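Local coordinates for protein pid-3 (Caenorhabditis elegans, PDB 7OCX) that takes part in piRNA (21U RNA) biogenesis as a subunit of the PETISCO complex, pairing its RNA recognition motif domain with that of TOFU-6, at residues Phe27-Leu32 / Ile41-Ala46. Sequence-based numbering, arbitrary orientation.
Sequences FGIAQL and ITITGA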
ATOM      1  N   PHE B  27       9.623   3.077  -0.085  1.00 28.85           N
ATOM      2  CA  PHE B  27       8.631   2.066   0.193  1.00 28.48           C
ATOM      3  C   PHE B  27       7.251   2.686   0.368  1.00 30.48           C
ATOM      4  O   PHE B  27       6.244   2.110  -0.056  1.00 28.84           O
ATOM      5  CB  PHE B  27       9.032   1.310   1.449  1.00 27.52           C
ATOM      6  CG  PHE B  27      10.221   0.420   1.263  1.00 29.56           C
ATOM      7  CD1 PHE B  27      10.163  -0.652   0.411  1.00 30.98           C
ATOM      8  CD2 PHE B  27      11.372   0.637   1.957  1.00 32.02           C
ATOM      9  CE1 PHE B  27      11.228  -1.509   0.281  1.00 33.45           C
ATOM     10  CE2 PHE B  27      12.457  -0.215   1.817  1.00 35.04           C
ATOM     11  CZ  PHE B  27      12.377  -1.290   0.979  1.00 33.56           C
ATOM     12  N   GLY B  28       7.190   3.866   0.979  1.00 30.94           N
ATOM     13  CA  GLY B  28       5.906   4.511   1.180  1.00 30.56           C
ATOM     14  C   GLY B  28       5.265   4.945  -0.127  1.00 29.51           C
ATOM     15  O   GLY B  28       4.040   4.887  -0.266  1.00 29.90           O
ATOM     16  N   ILE B  29       6.082   5.382  -1.086  1.00 29.52           N
ATOM     17  CA  ILE B  29       5.588   5.718  -2.420  1.00 29.60           C
ATOM     18  C   ILE B  29       5.047   4.465  -3.091  1.00 33.06           C
ATOM     19  O   ILE B  29       3.957   4.473  -3.671  1.00 29.54           O
ATOM     20  CB  ILE B  29       6.708   6.389  -3.238  1.00 32.10           C
ATOM     21  CG1 ILE B  29       7.106   7.731  -2.606  1.00 28.75           C
ATOM     22  CG2 ILE B  29       6.270   6.568  -4.702  1.00 33.58           C
ATOM     23  CD1 ILE B  29       8.380   8.284  -3.138  1.00 34.14           C
ATOM     24  N   ALA B  30       5.756   3.341  -2.960  1.00 29.71           N
ATOM     25  CA  ALA B  30       5.228   2.088  -3.498  1.00 30.70           C
ATOM     26  C   ALA B  30       3.894   1.719  -2.862  1.00 30.79           C
ATOM     27  O   ALA B  30       2.998   1.184  -3.538  1.00 28.79           O
ATOM     28  CB  ALA B  30       6.256   0.974  -3.321  1.00 31.52           C
ATOM     29  N   GLN B  31       3.744   1.962  -1.550  1.00 27.46           N
ATOM     30  CA  GLN B  31       2.496   1.661  -0.865  1.00 26.04           C
ATOM     31  C   GLN B  31       1.334   2.486  -1.427  1.00 27.11           C
ATOM     32  O   GLN B  31       0.196   2.001  -1.484  1.00 30.04           O
ATOM     33  CB  GLN B  31       2.659   1.865   0.648  1.00 29.16           C
ATOM     34  CG  GLN B  31       3.612   0.827   1.306  1.00 31.48           C
ATOM     35  CD  GLN B  31       3.863   1.131   2.775  1.00 34.10           C
ATOM     36  OE1 GLN B  31       4.094   2.283   3.136  1.00 40.18           O
ATOM     37  NE2 GLN B  31       3.934   0.093   3.606  1.00 30.73           N
ATOM     38  N   LEU B  32       1.592   3.724  -1.849  1.00 28.42           N
ATOM     39  CA  LEU B  32       0.543   4.535  -2.478  1.00 29.95           C
ATOM     40  C   LEU B  32      -0.012   3.876  -3.741  1.00 31.16           C
ATOM     41  O   LEU B  32      -1.183   4.093  -4.112  1.00 31.99           O
ATOM     42  CB  LEU B  32       1.072   5.919  -2.836  1.00 30.34           C
ATOM     43  CG  LEU B  32       1.528   6.869  -1.725  1.00 33.15           C
ATOM     44  CD1 LEU B  32       2.150   8.118  -2.356  1.00 37.80           C
ATOM     45  CD2 LEU B  32       0.347   7.169  -0.855  1.00 35.35           C
ATOM     46  N   ILE B  41      12.069   3.100  -8.187  1.00 37.98           N
ATOM     47  CA  ILE B  41      11.586   4.432  -7.861  1.00 37.57           C
ATOM     48  C   ILE B  41      12.777   5.368  -7.794  1.00 41.34           C
ATOM     49  O   ILE B  41      13.762   5.076  -7.110  1.00 43.44           O
ATOM     50  CB  ILE B  41      10.814   4.483  -6.527  1.00 36.00           C
ATOM     51  CG1 ILE B  41       9.610   3.547  -6.568  1.00 37.87           C
ATOM     52  CG2 ILE B  41      10.422   5.930  -6.247  1.00 39.18           C
ATOM     53  CD1 ILE B  41       8.814   3.488  -5.254  1.00 40.22           C
ATOM     54  N   THR B  42      12.668   6.504  -8.480  1.00 38.94           N
ATOM     55  CA  THR B  42      13.643   7.582  -8.396  1.00 42.41           C
ATOM     56  C   THR B  42      12.969   8.801  -7.777  1.00 40.86           C
ATOM     57  O   THR B  42      12.076   9.399  -8.383  1.00 39.72           O
ATOM     58  CB  THR B  42      14.211   7.916  -9.769  1.00 41.32           C
ATOM     59  OG1 THR B  42      14.842   6.759 -10.327  1.00 46.87           O
ATOM     60  CG2 THR B  42      15.227   9.024  -9.664  1.00 46.55           C
ATOM     61  N   ILE B  43      13.400   9.171  -6.575  1.00 38.84           N
ATOM     62  CA  ILE B  43      12.873  10.363  -5.930  1.00 42.78           C
ATOM     63  C   ILE B  43      13.411  11.596  -6.641  1.00 42.36           C
ATOM     64  O   ILE B  43      14.593  11.663  -7.019  1.00 41.56           O
ATOM     65  CB  ILE B  43      13.228  10.338  -4.433  1.00 41.38           C
ATOM     66  CG1 ILE B  43      12.328   9.316  -3.722  1.00 43.55           C
ATOM     67  CG2 ILE B  43      13.047  11.698  -3.788  1.00 39.25           C
ATOM     68  CD1 ILE B  43      12.620   9.108  -2.246  1.00 46.04           C
ATOM     69  N   THR B  44      12.528  12.561  -6.870  1.00 41.79           N
ATOM     70  CA  THR B  44      12.852  13.783  -7.600  1.00 38.83           C
ATOM     71  C   THR B  44      12.564  15.016  -6.762  1.00 42.68           C
ATOM     72  O   THR B  44      12.707  16.137  -7.252  1.00 49.71           O
ATOM     73  CB  THR B  44      12.058  13.853  -8.907  1.00 42.85           C
ATOM     74  OG1 THR B  44      10.664  13.965  -8.609  1.00 41.26           O
ATOM     75  CG2 THR B  44      12.311  12.609  -9.742  1.00 42.69           C
ATOM     76  N   GLY B  45      12.166  14.823  -5.512  1.00 41.95           N
ATOM     77  CA  GLY B  45      11.916  15.894  -4.572  1.00 41.24           C
ATOM     78  C   GLY B  45      11.184  15.286  -3.404  1.00 38.99           C
ATOM     79  O   GLY B  45      10.762  14.136  -3.446  1.00 40.53           O
ATOM     80  N   ALA B  46      11.052  16.080  -2.344  1.00 39.36           N
ATOM     81  CA  ALA B  46      10.336  15.616  -1.160  1.00 38.15           C
ATOM     82  C   ALA B  46       8.972  15.027  -1.494  1.00 37.84           C
ATOM     83  O   ALA B  46       8.538  14.054  -0.866  1.00 38.11           O
ATOM     84  CB  ALA B  46      10.147  16.775  -0.182  1.00 41.67           C
TER
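The CD1 methyl of I41 ends against the corner of helix 27-32 where I29 passes into A30. CD1 of I41 lies 3.8 Å from the backbone N of A30. The same I41 CD1 is 4.0 Å from CG2 of I29 and 4.1 Å from CB of A30, so one methyl meets both side chains and the amide that joins them. The extended shape of I41 accounts for this reach: CB points toward the helix, CG1 stands opposite the carbonyl carbon (chi1 -59°), and chi2 of 177° extends the chain in that direction. I29 answers with its two branches divided between I41 and I43, two residues apart on the strand: CG2 takes I41, while CD1 of I29 reaches CG1 of I43 at 4.1 Å. I43 only leans in with its end, at the exposed margin of the contact. No hydrogen bond links the segments, and the 161 Å² they bury rests on aliphatic packing, including a methyl against the amide N of A30. An axis separation of 9.8 Å and a 108° angle between chain directions set the helix steeply across the strand. From the next strand, 48-53, A49 touches both I29 and I41. F27 of the second PID-3 subunit packs on A30 and I41, which thus also form part of that interface. Helix 26-32 packs on strand 38-45, at the sheet edge within this chain, as the first helix meets the second strand in the βαββαβ RNA recognition motif fold.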